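Taurine:2-oxoglutarate aminotransferase (PDB 6JIX) probably catalyses pyridoxal-phosphate-dependent transfer of the amino group of taurine to 2-oxoglutarate, as a member of the class-III aminotransferases. Local coordinates at residues Asn122-Val130 with Tyr302-Leu312; Arg133-His144 with Glu208-Glu219. One frame throughout, in Å; residues are numbered along the deposited sequence.

Interaction 1. Residues Asn122-Val130 with Tyr302-Leu312; sequences NAIKMARMV and YFTDHVLQCGL. With GLU (glutamic acid), chain O.
Met-126 and Met-129 both turn their sulfurs to Phe-303, two Met-aromatic contacts that join helix 116-131 of the class-III aminotransferase fold to the end of helix 297-305 and the loop beyond it. Followed outward, Met-129 sets CB 4.0 Å from Phe-303 CZ; SD then meets the edge of that ring, 3.9 Å from Phe-303 CE1, with Gln-309 N and CB also beside it. A bend at chi3 (-93°) carries Met-129 CE onward to Cys-310 SG, 3.9 Å away. Met-126 SD approaches the Phe-303 ring obliquely, 5.2 Å from its centroid, and touches Leu-308 CD1, which itself lies over one face of the ring. Val-130 serves both aromatics: CG2 packs 3.5 Å from Phe-303 CE2, while CA makes a CH-pi contact above the centre of the Tyr-302 ring, 4.0 Å from the centroid. His-306 takes the opposite face of that tyrosine, its imidazole fixed by a hydrogen bond from ND1 to Tyr-302 O. Gln-309 centres an inverse gamma turn, and Gln-309 O receives a weak hydrogen bond from Lys-125 NZ at 3.4 Å; the stronger partner of this amine is Ser-146 O of the second subunit. Trp-23 of that subunit hydrogen-bonds through NE1 to the bound glutamate, whose atom O lies 2.9 Å from Leu-312 O.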
loop_
_atom_site.group_PDB
_atom_site.type_symbol
_atom_site.label_atom_id
_atom_site.label_comp_id
_atom_site.label_asym_id
_atom_site.label_seq_id
_atom_site.Cartn_x
_atom_site.Cartn_y
_atom_site.Cartn_z
ATOM N N ASN A 122 -8.346 -5.894 -0.116
ATOM C CA ASN A 122 -8.755 -6.535 -1.348
ATOM C C ASN A 122 -9.396 -7.887 -1.076
ATOM O O ASN A 122 -10.371 -8.255 -1.745
ATOM C CB ASN A 122 -7.546 -6.657 -2.287
ATOM C CG ASN A 122 -7.278 -5.364 -3.052
ATOM O OD1 ASN A 122 -8.164 -4.833 -3.731
ATOM N ND2 ASN A 122 -6.063 -4.835 -2.923
ATOM N N ALA A 123 -8.896 -8.619 -0.071
ATOM C CA ALA A 123 -9.539 -9.872 0.304
ATOM C C ALA A 123 -10.983 -9.632 0.719
ATOM O O ALA A 123 -11.891 -10.350 0.288
ATOM C CB ALA A 123 -8.754 -10.563 1.420
ATOM N N ILE A 124 -11.215 -8.600 1.528
ATOM C CA ILE A 124 -12.575 -8.192 1.864
ATOM C C ILE A 124 -13.391 -7.930 0.600
ATOM O O ILE A 124 -14.507 -8.442 0.447
ATOM C CB ILE A 124 -12.542 -6.950 2.765
ATOM C CG1 ILE A 124 -11.998 -7.303 4.138
ATOM C CG2 ILE A 124 -13.927 -6.301 2.833
ATOM C CD1 ILE A 124 -11.572 -6.082 4.907
ATOM N N LYS A 125 -12.871 -7.075 -0.299
ATOM C CA LYS A 125 -13.624 -6.727 -1.504
ATOM C C LYS A 125 -13.988 -7.970 -2.298
ATOM O O LYS A 125 -15.117 -8.097 -2.790
ATOM C CB LYS A 125 -12.830 -5.767 -2.390
ATOM C CG LYS A 125 -12.912 -4.321 -1.958
ATOM C CD LYS A 125 -11.854 -3.466 -2.630
ATOM C CE LYS A 125 -12.345 -2.896 -3.944
ATOM N NZ LYS A 125 -11.200 -2.332 -4.722
ATOM N N MET A 126 -13.035 -8.895 -2.444
ATOM C CA MET A 126 -13.287 -10.111 -3.209
ATOM C C MET A 126 -14.342 -10.989 -2.535
ATOM O O MET A 126 -15.232 -11.531 -3.209
ATOM C CB MET A 126 -11.974 -10.870 -3.401
ATOM C CG MET A 126 -10.879 -10.064 -4.111
ATOM S SD MET A 126 -9.502 -11.105 -4.654
ATOM C CE MET A 126 -8.266 -10.804 -3.414
ATOM N N ALA A 127 -14.293 -11.109 -1.202
ATOM C CA ALA A 127 -15.284 -11.938 -0.519
ATOM C C ALA A 127 -16.684 -11.369 -0.704
ATOM O O ALA A 127 -17.641 -12.114 -0.938
ATOM C CB ALA A 127 -14.941 -12.077 0.967
ATOM N N ARG A 128 -16.827 -10.051 -0.621
ATOM C CA ARG A 128 -18.136 -9.450 -0.856
ATOM C C ARG A 128 -18.598 -9.690 -2.296
ATOM O O ARG A 128 -19.777 -9.985 -2.537
ATOM C CB ARG A 128 -18.093 -7.954 -0.528
ATOM C CG ARG A 128 -18.400 -7.617 0.918
ATOM C CD ARG A 128 -17.721 -6.326 1.347
ATOM N NE ARG A 128 -18.092 -5.936 2.706
ATOM C CZ ARG A 128 -17.696 -4.815 3.308
ATOM N NH1 ARG A 128 -16.902 -3.957 2.672
ATOM N NH2 ARG A 128 -18.109 -4.543 4.543
ATOM N N MET A 129 -17.676 -9.592 -3.266
ATOM C CA MET A 129 -18.023 -9.832 -4.669
ATOM C C MET A 129 -18.362 -11.300 -4.916
ATOM O O MET A 129 -19.342 -11.610 -5.607
ATOM C CB MET A 129 -16.877 -9.397 -5.585
ATOM C CG MET A 129 -16.931 -7.930 -6.064
ATOM S SD MET A 129 -15.519 -7.461 -7.115
ATOM C CE MET A 129 -14.389 -6.775 -5.915
ATOM N N VAL A 130 -17.553 -12.219 -4.379
ATOM C CA VAL A 130 -17.773 -13.640 -4.638
ATOM C C VAL A 130 -19.077 -14.115 -4.003
ATOM O O VAL A 130 -19.897 -14.772 -4.650
ATOM C CB VAL A 130 -16.582 -14.463 -4.136
ATOM C CG1 VAL A 130 -17.006 -15.907 -3.986
ATOM C CG2 VAL A 130 -15.377 -14.294 -5.071
ATOM N N TYR A 302 -14.572 -17.712 -10.022
ATOM C CA TYR A 302 -15.522 -16.604 -10.015
ATOM C C TYR A 302 -15.004 -15.449 -10.861
ATOM O O TYR A 302 -15.740 -14.866 -11.665
ATOM C CB TYR A 302 -15.812 -16.120 -8.585
ATOM C CG TYR A 302 -16.843 -15.006 -8.586
ATOM C CD1 TYR A 302 -16.465 -13.672 -8.732
ATOM C CD2 TYR A 302 -18.193 -15.291 -8.504
ATOM C CE1 TYR A 302 -17.409 -12.654 -8.770
ATOM C CE2 TYR A 302 -19.147 -14.284 -8.540
ATOM C CZ TYR A 302 -18.758 -12.968 -8.672
ATOM O OH TYR A 302 -19.721 -11.973 -8.713
ATOM N N PHE A 303 -13.731 -15.106 -10.697
ATOM C CA PHE A 303 -13.144 -13.978 -11.406
ATOM C C PHE A 303 -12.627 -14.357 -12.793
ATOM O O PHE A 303 -12.010 -13.526 -13.467
ATOM C CB PHE A 303 -12.060 -13.334 -10.528
ATOM C CG PHE A 303 -12.629 -12.627 -9.329
ATOM C CD1 PHE A 303 -13.422 -11.484 -9.488
ATOM C CD2 PHE A 303 -12.435 -13.124 -8.052
ATOM C CE1 PHE A 303 -13.981 -10.835 -8.390
ATOM C CE2 PHE A 303 -12.995 -12.486 -6.947
ATOM C CZ PHE A 303 -13.774 -11.342 -7.118
ATOM N N THR A 304 -12.853 -15.593 -13.229
ATOM C CA THR A 304 -12.768 -15.870 -14.654
ATOM C C THR A 304 -14.047 -15.436 -15.368
ATOM O O THR A 304 -13.977 -14.885 -16.469
ATOM C CB THR A 304 -12.482 -17.358 -14.891
ATOM O OG1 THR A 304 -11.324 -17.759 -14.148
ATOM C CG2 THR A 304 -12.224 -17.622 -16.349
ATOM N N ASP A 305 -15.218 -15.620 -14.732
ATOM C CA ASP A 305 -16.503 -15.190 -15.289
ATOM C C ASP A 305 -16.842 -13.738 -14.992
ATOM O O ASP A 305 -17.696 -13.171 -15.682
ATOM C CB ASP A 305 -17.683 -16.017 -14.749
ATOM C CG ASP A 305 -17.474 -17.507 -14.850
ATOM O OD1 ASP A 305 -17.290 -18.011 -15.980
ATOM O OD2 ASP A 305 -17.535 -18.178 -13.791
ATOM N N HIS A 306 -16.287 -13.155 -13.931
ATOM C CA HIS A 306 -16.605 -11.789 -13.537
ATOM C C HIS A 306 -15.340 -10.949 -13.456
ATOM O O HIS A 306 -14.251 -11.450 -13.162
ATOM C CB HIS A 306 -17.343 -11.746 -12.202
ATOM C CG HIS A 306 -18.599 -12.551 -12.193
ATOM N ND1 HIS A 306 -18.595 -13.927 -12.105
ATOM C CD2 HIS A 306 -19.900 -12.179 -12.280
ATOM C CE1 HIS A 306 -19.842 -14.367 -12.126
ATOM N NE2 HIS A 306 -20.652 -13.326 -12.230
ATOM N N VAL A 307 -15.492 -9.662 -13.745
ATOM C CA VAL A 307 -14.362 -8.747 -13.691
ATOM C C VAL A 307 -13.908 -8.600 -12.248
ATOM O O VAL A 307 -14.720 -8.346 -11.348
ATOM C CB VAL A 307 -14.741 -7.392 -14.307
ATOM C CG1 VAL A 307 -13.681 -6.363 -14.011
ATOM C CG2 VAL A 307 -14.935 -7.537 -15.797
ATOM N N LEU A 308 -12.613 -8.784 -12.015
ATOM C CA LEU A 308 -12.026 -8.501 -10.707
ATOM C C LEU A 308 -11.921 -6.990 -10.543
ATOM O O LEU A 308 -10.975 -6.366 -11.029
ATOM C CB LEU A 308 -10.654 -9.159 -10.582
ATOM C CG LEU A 308 -9.916 -8.818 -9.291
ATOM C CD1 LEU A 308 -10.677 -9.398 -8.126
ATOM C CD2 LEU A 308 -8.504 -9.353 -9.322
ATOM N N GLN A 309 -12.862 -6.387 -9.819
ATOM C CA GLN A 309 -12.870 -4.933 -9.637
ATOM C C GLN A 309 -11.945 -4.514 -8.484
ATOM O O GLN A 309 -12.333 -3.809 -7.548
ATOM C CB GLN A 309 -14.302 -4.452 -9.429
ATOM C CG GLN A 309 -15.258 -4.809 -10.587
ATOM C CD GLN A 309 -15.040 -3.961 -11.863
ATOM O OE1 GLN A 309 -13.987 -3.344 -12.055
ATOM N NE2 GLN A 309 -16.037 -3.946 -12.739
ATOM N N CYS A 310 -10.683 -4.948 -8.601
ATOM C CA CYS A 310 -9.599 -4.624 -7.687
ATOM C C CYS A 310 -8.369 -4.307 -8.508
ATOM O O CYS A 310 -8.178 -4.866 -9.591
ATOM C CB CYS A 310 -9.246 -5.788 -6.760
ATOM S SG CYS A 310 -10.555 -6.275 -5.634
ATOM N N GLY A 311 -7.511 -3.453 -7.970
ATOM C CA GLY A 311 -6.315 -3.070 -8.694
ATOM C C GLY A 311 -5.509 -2.043 -7.930
ATOM O O GLY A 311 -6.003 -1.382 -7.013
ATOM N N LEU A 312 -4.244 -1.926 -8.327
ATOM C CA LEU A 312 -3.379 -0.878 -7.813
ATOM C C LEU A 312 -2.216 -0.716 -8.776
ATOM O O LEU A 312 -1.811 -1.671 -9.444
ATOM C CB LEU A 312 -2.873 -1.173 -6.402
ATOM C CG LEU A 312 -2.217 -2.523 -6.124
ATOM C CD1 LEU A 312 -1.060 -2.342 -5.150
ATOM C CD2 LEU A 312 -3.251 -3.444 -5.551
HETATM N N GLU O . -4.071 0.382 -14.416
HETATM C CA GLU O . -4.551 -0.832 -13.763
HETATM C C GLU O . -4.280 -0.826 -12.240
HETATM O O GLU O . -3.580 -1.765 -11.744
HETATM C CB GLU O . -3.913 -2.093 -14.381
HETATM C CG GLU O . -4.455 -2.397 -15.784
HETATM C CD GLU O . -4.745 -3.875 -16.085
HETATM O OE1 GLU O . -4.485 -4.755 -15.230
HETATM O OE2 GLU O . -5.252 -4.216 -17.192
HETATM O OXT GLU O . -4.772 0.087 -11.492
#

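Interaction 2. Residues Arg133-His144 with Glu208-Glu219; sequences RPKIFSCYRSYH and EGPDSVAAILME. With PLP (pyridoxal-5'-phosphate), chain G.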
loop_
_atom_site.group_PDB
_atom_site.type_symbol
_atom_site.label_atom_id
_atom_site.label_comp_id
_atom_site.label_asym_id
_atom_site.label_seq_id
_atom_site.Cartn_x
_atom_site.Cartn_y
_atom_site.Cartn_z
ATOM N N ARG A 133 -22.521 -11.126 -0.360
ATOM C CA ARG A 133 -23.032 -10.786 0.959
ATOM C C ARG A 133 -22.274 -9.586 1.514
ATOM O O ARG A 133 -21.100 -9.400 1.193
ATOM C CB ARG A 133 -22.891 -11.970 1.925
ATOM C CG ARG A 133 -23.342 -13.315 1.369
ATOM C CD ARG A 133 -22.889 -14.433 2.277
ATOM N NE ARG A 133 -23.474 -15.702 1.890
ATOM C CZ ARG A 133 -23.395 -16.805 2.620
ATOM N NH1 ARG A 133 -22.757 -16.791 3.780
ATOM N NH2 ARG A 133 -23.950 -17.923 2.184
ATOM N N PRO A 134 -22.886 -8.770 2.377
ATOM C CA PRO A 134 -22.228 -7.504 2.756
ATOM C C PRO A 134 -21.261 -7.572 3.937
ATOM O O PRO A 134 -20.316 -6.783 3.989
ATOM C CB PRO A 134 -23.419 -6.593 3.083
ATOM C CG PRO A 134 -24.483 -7.545 3.602
ATOM C CD PRO A 134 -24.255 -8.879 2.925
ATOM N N LYS A 135 -21.470 -8.489 4.882
ATOM C CA LYS A 135 -20.859 -8.389 6.205
ATOM C C LYS A 135 -19.535 -9.135 6.303
ATOM O O LYS A 135 -19.373 -10.219 5.736
ATOM C CB LYS A 135 -21.819 -8.929 7.267
ATOM C CG LYS A 135 -22.936 -7.972 7.635
ATOM C CD LYS A 135 -23.951 -8.633 8.553
ATOM C CE LYS A 135 -25.342 -8.018 8.369
ATOM N NZ LYS A 135 -26.174 -8.135 9.596
ATOM N N ILE A 136 -18.618 -8.568 7.087
ATOM C CA ILE A 136 -17.334 -9.172 7.433
ATOM C C ILE A 136 -17.295 -9.332 8.948
ATOM O O ILE A 136 -17.485 -8.350 9.679
ATOM C CB ILE A 136 -16.140 -8.313 6.977
ATOM C CG1 ILE A 136 -16.146 -8.083 5.460
ATOM C CG2 ILE A 136 -14.832 -8.915 7.502
ATOM C CD1 ILE A 136 -15.891 -9.326 4.619
ATOM N N PHE A 137 -17.056 -10.556 9.420
ATOM C CA PHE A 137 -16.781 -10.804 10.832
ATOM C C PHE A 137 -15.276 -10.799 11.075
ATOM O O PHE A 137 -14.507 -11.390 10.303
ATOM C CB PHE A 137 -17.360 -12.157 11.274
ATOM C CG PHE A 137 -18.773 -12.085 11.802
ATOM C CD1 PHE A 137 -19.763 -11.425 11.094
ATOM C CD2 PHE A 137 -19.108 -12.690 13.000
ATOM C CE1 PHE A 137 -21.064 -11.351 11.581
ATOM C CE2 PHE A 137 -20.417 -12.631 13.497
ATOM C CZ PHE A 137 -21.397 -11.953 12.783
ATOM N N SER A 138 -14.853 -10.162 12.167
ATOM C CA SER A 138 -13.446 -10.236 12.543
ATOM C C SER A 138 -13.313 -10.080 14.049
ATOM O O SER A 138 -14.240 -9.629 14.733
ATOM C CB SER A 138 -12.598 -9.190 11.818
ATOM O OG SER A 138 -13.194 -7.917 11.878
ATOM N N CYS A 139 -12.132 -10.439 14.555
ATOM C CA CYS A 139 -11.926 -10.533 15.993
ATOM C C CYS A 139 -11.596 -9.175 16.589
ATOM O O CYS A 139 -10.891 -8.365 15.975
ATOM C CB CYS A 139 -10.794 -11.501 16.318
ATOM S SG CYS A 139 -10.925 -13.096 15.550
ATOM N N TYR A 140 -12.091 -8.945 17.810
ATOM C CA TYR A 140 -11.715 -7.753 18.567
ATOM C C TYR A 140 -10.219 -7.744 18.879
ATOM O O TYR A 140 -9.578 -6.688 18.844
ATOM C CB TYR A 140 -12.525 -7.676 19.863
ATOM C CG TYR A 140 -13.873 -7.002 19.743
ATOM C CD1 TYR A 140 -13.983 -5.692 19.300
ATOM C CD2 TYR A 140 -15.044 -7.673 20.085
ATOM C CE1 TYR A 140 -15.239 -5.069 19.193
ATOM C CE2 TYR A 140 -16.296 -7.058 19.987
ATOM C CZ TYR A 140 -16.391 -5.759 19.546
ATOM O OH TYR A 140 -17.631 -5.145 19.443
ATOM N N ARG A 141 -9.643 -8.910 19.182
ATOM C CA ARG A 141 -8.207 -9.016 19.457
ATOM C C ARG A 141 -7.496 -9.341 18.148
ATOM O O ARG A 141 -7.129 -10.485 17.859
ATOM C CB ARG A 141 -7.937 -10.076 20.513
ATOM C CG ARG A 141 -8.056 -9.622 21.951
ATOM C CD ARG A 141 -8.239 -10.844 22.858
ATOM N NE ARG A 141 -8.309 -10.509 24.278
ATOM C CZ ARG A 141 -9.092 -11.130 25.154
ATOM N NH1 ARG A 141 -9.872 -12.123 24.758
ATOM N NH2 ARG A 141 -9.086 -10.765 26.430
ATOM N N SER A 142 -7.270 -8.300 17.357
ATOM C CA SER A 142 -6.691 -8.482 16.032
ATOM C C SER A 142 -6.235 -7.137 15.487
ATOM O O SER A 142 -6.741 -6.079 15.888
ATOM C CB SER A 142 -7.699 -9.129 15.066
ATOM O OG SER A 142 -8.590 -8.173 14.499
ATOM N N TYR A 143 -5.257 -7.196 14.585
ATOM C CA TYR A 143 -4.849 -6.050 13.779
ATOM C C TYR A 143 -4.685 -6.492 12.333
ATOM O O TYR A 143 -4.019 -7.500 12.059
ATOM C CB TYR A 143 -3.546 -5.425 14.285
ATOM C CG TYR A 143 -3.118 -4.209 13.489
ATOM C CD1 TYR A 143 -3.800 -3.002 13.606
ATOM C CD2 TYR A 143 -2.034 -4.269 12.605
ATOM C CE1 TYR A 143 -3.414 -1.871 12.876
ATOM C CE2 TYR A 143 -1.635 -3.146 11.871
ATOM C CZ TYR A 143 -2.331 -1.941 12.006
ATOM O OH TYR A 143 -1.950 -0.816 11.274
ATOM N N HIS A 144 -5.293 -5.730 11.409
ATOM C CA HIS A 144 -5.269 -6.046 9.983
ATOM C C HIS A 144 -4.809 -4.907 9.085
ATOM O O HIS A 144 -4.891 -5.037 7.860
ATOM C CB HIS A 144 -6.655 -6.505 9.513
ATOM C CG HIS A 144 -7.132 -7.749 10.188
ATOM N ND1 HIS A 144 -6.613 -8.994 9.905
ATOM C CD2 HIS A 144 -8.074 -7.939 11.146
ATOM C CE1 HIS A 144 -7.226 -9.900 10.649
ATOM N NE2 HIS A 144 -8.120 -9.287 11.405
ATOM N N GLU A 208 -26.807 -12.179 13.313
ATOM C CA GLU A 208 -26.518 -11.245 12.236
ATOM C C GLU A 208 -27.044 -11.711 10.882
ATOM O O GLU A 208 -26.978 -10.944 9.915
ATOM C CB GLU A 208 -25.009 -11.005 12.141
ATOM C CG GLU A 208 -24.413 -10.253 13.316
ATOM C CD GLU A 208 -24.834 -8.813 13.333
ATOM O OE1 GLU A 208 -25.588 -8.429 12.404
ATOM O OE2 GLU A 208 -24.406 -8.065 14.251
ATOM N N GLY A 209 -27.570 -12.939 10.794
ATOM C CA GLY A 209 -28.000 -13.518 9.539
ATOM C C GLY A 209 -26.841 -14.132 8.770
ATOM O O GLY A 209 -26.108 -13.434 8.047
ATOM N N PRO A 210 -26.638 -15.450 8.923
ATOM C CA PRO A 210 -25.453 -16.078 8.305
ATOM C C PRO A 210 -25.406 -15.918 6.795
ATOM O O PRO A 210 -24.315 -15.884 6.217
ATOM C CB PRO A 210 -25.577 -17.549 8.729
ATOM C CG PRO A 210 -26.395 -17.510 10.000
ATOM C CD PRO A 210 -27.367 -16.378 9.803
ATOM N N ASP A 211 -26.560 -15.799 6.141
ATOM C CA ASP A 211 -26.645 -15.537 4.705
ATOM C C ASP A 211 -26.121 -14.165 4.316
ATOM O O ASP A 211 -25.977 -13.903 3.119
ATOM C CB ASP A 211 -28.097 -15.670 4.221
ATOM C CG ASP A 211 -28.474 -17.109 3.916
ATOM O OD1 ASP A 211 -27.608 -18.000 4.122
ATOM O OD2 ASP A 211 -29.618 -17.354 3.470
ATOM N N SER A 212 -25.880 -13.273 5.278
ATOM C CA SER A 212 -25.364 -11.944 4.981
ATOM C C SER A 212 -23.885 -11.780 5.315
ATOM O O SER A 212 -23.355 -10.669 5.166
ATOM C CB SER A 212 -26.172 -10.887 5.734
ATOM O OG SER A 212 -25.806 -10.868 7.104
ATOM N N VAL A 213 -23.214 -12.841 5.757
ATOM C CA VAL A 213 -21.814 -12.772 6.157
ATOM C C VAL A 213 -20.977 -13.322 5.018
ATOM O O VAL A 213 -21.032 -14.522 4.733
ATOM C CB VAL A 213 -21.531 -13.556 7.441
ATOM C CG1 VAL A 213 -20.028 -13.485 7.735
ATOM C CG2 VAL A 213 -22.343 -13.011 8.595
ATOM N N ALA A 214 -20.202 -12.439 4.371
ATOM C CA ALA A 214 -19.371 -12.861 3.249
ATOM C C ALA A 214 -18.137 -13.612 3.717
ATOM O O ALA A 214 -17.722 -14.590 3.083
ATOM C CB ALA A 214 -18.950 -11.653 2.419
ATOM N N ALA A 215 -17.565 -13.199 4.844
ATOM C CA ALA A 215 -16.285 -13.747 5.261
ATOM C C ALA A 215 -16.076 -13.539 6.757
ATOM O O ALA A 215 -16.508 -12.537 7.338
ATOM C CB ALA A 215 -15.133 -13.096 4.478
ATOM N N ILE A 216 -15.394 -14.499 7.363
ATOM C CA ILE A 216 -14.793 -14.322 8.667
ATOM C C ILE A 216 -13.305 -14.127 8.432
ATOM O O ILE A 216 -12.652 -14.965 7.792
ATOM C CB ILE A 216 -15.058 -15.529 9.574
ATOM C CG1 ILE A 216 -16.529 -15.577 9.980
ATOM C CG2 ILE A 216 -14.158 -15.479 10.810
ATOM C CD1 ILE A 216 -16.824 -16.719 10.920
ATOM N N LEU A 217 -12.764 -13.021 8.933
ATOM C CA LEU A 217 -11.363 -12.687 8.736
ATOM C C LEU A 217 -10.631 -12.759 10.072
ATOM O O LEU A 217 -10.987 -12.049 11.021
ATOM C CB LEU A 217 -11.241 -11.294 8.115
ATOM C CG LEU A 217 -9.910 -10.548 8.211
ATOM C CD1 LEU A 217 -8.809 -11.260 7.418
ATOM C CD2 LEU A 217 -10.107 -9.139 7.708
ATOM N N MET A 218 -9.620 -13.623 10.158
ATOM C CA MET A 218 -8.862 -13.747 11.400
ATOM C C MET A 218 -7.396 -14.002 11.109
ATOM O O MET A 218 -7.055 -14.687 10.143
ATOM C CB MET A 218 -9.432 -14.795 12.382
ATOM C CG MET A 218 -10.116 -15.975 11.822
ATOM S SD MET A 218 -11.304 -16.630 13.040
ATOM C CE MET A 218 -10.343 -16.840 14.535
ATOM N N GLU A 219 -6.537 -13.362 11.905
ATOM C CA GLU A 219 -5.133 -13.755 11.971
ATOM C C GLU A 219 -5.018 -15.224 12.339
ATOM O O GLU A 219 -5.602 -15.679 13.336
ATOM C CB GLU A 219 -4.388 -12.931 13.023
ATOM C CG GLU A 219 -4.096 -11.495 12.681
ATOM C CD GLU A 219 -3.463 -10.741 13.854
ATOM O OE1 GLU A 219 -2.212 -10.668 13.901
ATOM O OE2 GLU A 219 -4.208 -10.218 14.718
HETATM N N1 PLP G . -2.046 -7.975 9.393
HETATM C C2 PLP G . -1.249 -8.300 10.414
HETATM C C2A PLP G . -1.414 -9.628 11.133
HETATM C C3 PLP G . -0.235 -7.410 10.847
HETATM O O3 PLP G . 0.602 -7.716 11.903
HETATM C C4 PLP G . -0.061 -6.204 10.206
HETATM C C4A PLP G . 1.065 -5.251 10.706
HETATM O O4A PLP G . 1.446 -5.297 11.876
HETATM C C5 PLP G . -0.935 -5.900 9.117
HETATM C C6 PLP G . -1.921 -6.815 8.724
HETATM C C5A PLP G . -0.769 -4.536 8.352
HETATM O O4P PLP G . 0.310 -4.715 7.491
HETATM P P PLP G . 1.021 -3.422 6.803
HETATM O O1P PLP G . 1.981 -3.852 5.782
HETATM O O2P PLP G . 0.049 -2.614 6.039
HETATM O O3P PLP G . 1.725 -2.488 8.013
HETATM O O HOH W 1 -9.738 -10.923 13.120
#
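With CG anti to the carbonyl carbon (chi1 -46°) and the chain extended from there to NE, Arg-133 runs past Asp-211 to the backbone of Val-213. NH1 bonds to Val-213 O at 3.0 Å, nearly straight (165°) and in the guanidinium plane, and also to Tyr-245 O; Asp-211 CA lies over one face of the group. With an alanine here, the carbonyls of Val-213 and Tyr-245 would probably lose the donor that ties them together. Lys-135, extended beyond CG, passes Ser-212 OG and spends NZ on Glu-208 twice, in a 2.9 Å salt bridge to OE1 and on a lone pair of the backbone O. The two segments run as neighbouring parallel strands, 135-139 and 213-219, of the seven-stranded mixed sheet of the PLP-binding domain. A beta bulge shifts their pairing between Lys-135 and Ile-136, after which Phe-137 N bonds to Ala-215 O and Leu-217 N to Phe-137 O. The Phe-137 ring sets CE1 3.6 Å from Val-213 CG2 and turns an edge to Glu-208 CG. Near the cofactor, Leu-217 CG sits over the His-144 imidazole, 3.9 Å from its centroid. A water joins His-144 NE2, Cys-139 N and Leu-217 O, while His-144 ND1 bonds to Asp-252. Glu-219 OE2 accepts a hydrogen bond from Tyr-143 N, 3.2 Å away and well above the carboxylate plane; OE1, bonded to Gly-223 N, lies beside PLP C2A.

Helix 116-131 and strand 135-139 follow each other in the chain, and the centres of interactions 1 and 2 are about 17 Å apart. The helix turns different sides to the two: Met-126 and Met-129 pack against 302-312, whereas Ala-127 CB packs 3.7 Å from Ala-215 CB on the sheet. Arg-128 NE probably hydrogen-bonds to Pro-134 O at 2.7 Å, spanning the turn from helix to strand. Each contact ends near a cofactor, but not the same one. Interaction 2 delivers Tyr-143, His-144 and Glu-219 to the chain's own PLP, to which Thr-313 N of the second subunit also bonds; the Leu-312 side chain of interaction 1 lies about 4 Å from a bound PLP.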